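Local coordinates for protein glutathione S-transferase (Bombyx mori, PDB 3AY8) that probably transfers glutathione to electrophilic compounds, working as a homodimeric cytosolic glutathione transferase, at residues C115-I126 / F206-K215. Sequence-based numbering, arbitrary orientation.
Sequences CFPILFLGETEI and FGDAVKKNIK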
# COMPACT_ATOMS: atom_id res chain seq x y z
N CYS A 115 -14.15 -8.93 -4.19
CA CYS A 115 -14.69 -8.70 -5.54
C CYS A 115 -13.99 -9.42 -6.69
O CYS A 115 -14.65 -9.84 -7.63
CB CYS A 115 -14.80 -7.21 -5.84
SG CYS A 115 -15.88 -6.34 -4.70
N PHE A 116 -12.66 -9.56 -6.62
CA PHE A 116 -11.90 -10.19 -7.70
C PHE A 116 -12.32 -11.65 -7.96
O PHE A 116 -12.47 -12.04 -9.12
CB PHE A 116 -10.40 -10.09 -7.43
CG PHE A 116 -9.54 -10.68 -8.51
CD1 PHE A 116 -9.02 -9.87 -9.53
CD2 PHE A 116 -9.25 -12.05 -8.53
CE1 PHE A 116 -8.23 -10.41 -10.54
CE2 PHE A 116 -8.46 -12.60 -9.54
CZ PHE A 116 -7.95 -11.78 -10.55
N PRO A 117 -12.48 -12.47 -6.91
CA PRO A 117 -12.87 -13.85 -7.19
C PRO A 117 -14.30 -13.96 -7.72
O PRO A 117 -14.60 -14.92 -8.44
CB PRO A 117 -12.75 -14.53 -5.82
CG PRO A 117 -11.75 -13.69 -5.09
CD PRO A 117 -12.08 -12.30 -5.49
N ILE A 118 -15.15 -13.00 -7.35
CA ILE A 118 -16.54 -12.96 -7.81
C ILE A 118 -16.59 -12.55 -9.29
O ILE A 118 -17.39 -13.09 -10.06
CB ILE A 118 -17.41 -12.00 -6.95
CG1 ILE A 118 -17.64 -12.59 -5.56
CG2 ILE A 118 -18.74 -11.68 -7.63
CD1 ILE A 118 -18.33 -11.64 -4.58
N LEU A 119 -15.75 -11.59 -9.68
CA LEU A 119 -15.71 -11.11 -11.06
C LEU A 119 -15.10 -12.14 -12.01
O LEU A 119 -15.59 -12.32 -13.12
CB LEU A 119 -14.93 -9.80 -11.18
CG LEU A 119 -15.50 -8.50 -10.61
CD1 LEU A 119 -14.39 -7.48 -10.35
CD2 LEU A 119 -16.56 -7.92 -11.55
N PHE A 120 -14.03 -12.79 -11.57
CA PHE A 120 -13.15 -13.54 -12.47
C PHE A 120 -12.97 -15.02 -12.15
O PHE A 120 -12.65 -15.80 -13.05
CB PHE A 120 -11.77 -12.89 -12.55
CG PHE A 120 -11.79 -11.47 -13.03
CD1 PHE A 120 -12.28 -11.15 -14.29
CD2 PHE A 120 -11.30 -10.45 -12.22
CE1 PHE A 120 -12.29 -9.82 -14.74
CE2 PHE A 120 -11.31 -9.12 -12.66
CZ PHE A 120 -11.81 -8.81 -13.92
N LEU A 121 -13.16 -15.42 -10.90
CA LEU A 121 -12.76 -16.77 -10.48
C LEU A 121 -13.92 -17.68 -10.14
O LEU A 121 -13.73 -18.74 -9.54
CB LEU A 121 -11.78 -16.71 -9.30
CG LEU A 121 -10.49 -15.88 -9.38
CD1 LEU A 121 -9.68 -16.06 -8.11
CD2 LEU A 121 -9.65 -16.24 -10.60
N GLY A 122 -15.13 -17.29 -10.53
CA GLY A 122 -16.30 -18.14 -10.34
C GLY A 122 -16.92 -18.10 -8.96
O GLY A 122 -17.79 -18.92 -8.65
N GLU A 123 -16.50 -17.17 -8.11
CA GLU A 123 -17.08 -17.04 -6.77
C GLU A 123 -18.46 -16.38 -6.87
O GLU A 123 -18.64 -15.44 -7.64
CB GLU A 123 -16.16 -16.25 -5.82
CG GLU A 123 -16.67 -16.16 -4.38
CD GLU A 123 -16.95 -17.53 -3.75
OE1 GLU A 123 -15.98 -18.25 -3.44
OE2 GLU A 123 -18.14 -17.88 -3.57
N THR A 124 -19.42 -16.89 -6.10
CA THR A 124 -20.82 -16.44 -6.21
C THR A 124 -21.38 -15.85 -4.91
O THR A 124 -22.55 -15.46 -4.85
CB THR A 124 -21.74 -17.60 -6.65
OG1 THR A 124 -21.51 -18.73 -5.81
CG2 THR A 124 -21.49 -17.98 -8.11
N GLU A 125 -20.56 -15.80 -3.87
CA GLU A 125 -21.00 -15.23 -2.59
C GLU A 125 -19.90 -14.45 -1.89
O GLU A 125 -18.72 -14.60 -2.20
CB GLU A 125 -21.58 -16.32 -1.66
CG GLU A 125 -20.68 -17.53 -1.45
CD GLU A 125 -21.08 -18.38 -0.25
OE1 GLU A 125 -22.22 -18.91 -0.22
OE2 GLU A 125 -20.24 -18.54 0.67
N ILE A 126 -20.29 -13.60 -0.95
CA ILE A 126 -19.33 -12.90 -0.12
C ILE A 126 -19.05 -13.76 1.11
O ILE A 126 -19.95 -13.99 1.93
CB ILE A 126 -19.86 -11.49 0.24
CG1 ILE A 126 -20.14 -10.70 -1.07
CG2 ILE A 126 -18.87 -10.77 1.18
CD1 ILE A 126 -20.62 -9.25 -0.90
N PHE A 206 -18.45 -0.93 -11.86
CA PHE A 206 -17.76 -1.95 -11.04
C PHE A 206 -18.80 -2.71 -10.21
O PHE A 206 -18.84 -3.95 -10.25
CB PHE A 206 -16.71 -1.29 -10.12
CG PHE A 206 -16.07 -2.25 -9.12
CD1 PHE A 206 -14.98 -3.04 -9.50
CD2 PHE A 206 -16.54 -2.33 -7.81
CE1 PHE A 206 -14.36 -3.92 -8.57
CE2 PHE A 206 -15.95 -3.20 -6.88
CZ PHE A 206 -14.87 -4.00 -7.25
N GLY A 207 -19.63 -1.97 -9.49
CA GLY A 207 -20.67 -2.55 -8.63
C GLY A 207 -21.60 -3.49 -9.39
O GLY A 207 -21.86 -4.60 -8.94
N ASP A 208 -22.09 -3.04 -10.54
CA ASP A 208 -22.99 -3.86 -11.37
C ASP A 208 -22.34 -5.18 -11.80
O ASP A 208 -22.97 -6.23 -11.73
CB ASP A 208 -23.48 -3.08 -12.59
CG ASP A 208 -24.43 -1.93 -12.24
OD1 ASP A 208 -24.83 -1.79 -11.06
OD2 ASP A 208 -24.78 -1.15 -13.15
N ALA A 209 -21.09 -5.12 -12.22
CA ALA A 209 -20.38 -6.33 -12.66
C ALA A 209 -20.19 -7.34 -11.52
O ALA A 209 -20.28 -8.55 -11.74
CB ALA A 209 -19.05 -5.97 -13.31
N VAL A 210 -19.95 -6.85 -10.30
CA VAL A 210 -19.87 -7.73 -9.14
C VAL A 210 -21.24 -8.37 -8.79
O VAL A 210 -21.33 -9.59 -8.65
CB VAL A 210 -19.23 -7.03 -7.89
CG1 VAL A 210 -19.11 -8.01 -6.72
CG2 VAL A 210 -17.85 -6.44 -8.24
N LYS A 211 -22.26 -7.53 -8.66
CA LYS A 211 -23.61 -7.98 -8.31
C LYS A 211 -24.07 -9.05 -9.27
O LYS A 211 -24.62 -10.07 -8.86
CB LYS A 211 -24.60 -6.81 -8.35
CG LYS A 211 -24.50 -5.85 -7.19
CD LYS A 211 -25.20 -4.55 -7.56
CE LYS A 211 -25.55 -3.76 -6.34
NZ LYS A 211 -25.73 -2.33 -6.65
N LYS A 212 -23.81 -8.82 -10.56
CA LYS A 212 -24.26 -9.69 -11.64
C LYS A 212 -23.85 -11.14 -11.35
O LYS A 212 -24.58 -12.06 -11.68
CB LYS A 212 -23.69 -9.21 -12.98
CG LYS A 212 -24.25 -9.96 -14.19
CD LYS A 212 -23.84 -9.31 -15.52
CE LYS A 212 -24.38 -10.13 -16.69
NZ LYS A 212 -24.39 -9.37 -17.97
N ASN A 213 -22.69 -11.33 -10.72
CA ASN A 213 -22.20 -12.68 -10.43
C ASN A 213 -22.56 -13.25 -9.05
O ASN A 213 -22.29 -14.42 -8.77
CB ASN A 213 -20.70 -12.78 -10.67
CG ASN A 213 -20.36 -12.79 -12.14
OD1 ASN A 213 -21.25 -12.90 -12.98
ND2 ASN A 213 -19.08 -12.67 -12.45
N ILE A 214 -23.17 -12.43 -8.20
CA ILE A 214 -23.60 -12.88 -6.88
C ILE A 214 -24.98 -13.54 -6.99
O ILE A 214 -25.94 -12.94 -7.49
CB ILE A 214 -23.64 -11.73 -5.84
CG1 ILE A 214 -22.25 -11.10 -5.68
CG2 ILE A 214 -24.16 -12.24 -4.49
CD1 ILE A 214 -22.22 -9.86 -4.80
N LYS A 215 -25.07 -14.79 -6.53
CA LYS A 215 -26.34 -15.51 -6.47
C LYS A 215 -27.07 -15.18 -5.17
O LYS A 215 -26.63 -15.58 -4.09
CB LYS A 215 -26.10 -17.03 -6.59
CG LYS A 215 -25.71 -17.48 -8.01
CD LYS A 215 -25.61 -19.01 -8.11
CE LYS A 215 -25.15 -19.44 -9.50
NZ LYS A 215 -24.75 -20.88 -9.50
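Leu119 and Val210 mark the crossing of helices 90-120 and 196-213, where the axes of 115-120 and 206-213 come within 8.6 Å at 68°, before the two segments run on past each other at Thr124 and Ile214. Leu119 reaches over the second helix with CD2, 3.6 Å from Ala209 CB, while its CD1 points to CE1 of the Phe206 ring. Cys115 meets the same ring obliquely, CB lying 3.5 Å from Phe206 CZ; Val173 of helix 158-173 adjoins both residues. Ile118 sets CG1 anti to its carbonyl carbon (chi1 -71°), which turns CG2 onto Val210 CG1 and Asn213 CB.

Beside this apolar patch, Asn213 ND2 donates to Ile118 O (3.0 Å, 156°), the acceptor lying close to the amide plane. A leucine in its place would probably leave that carbonyl without this donor and cost the polar link between the helices. Farther on, Lys215 N bonds to Thr124 O at 3.1 Å in the carbonyl plane, and Glu123 OE2 accepts from both Thr124 N and Glu125 N. Apolar packing thus joins two helices of the all-helical C-terminal domain, while one side-chain and one backbone hydrogen bond tie their last turns and following loops.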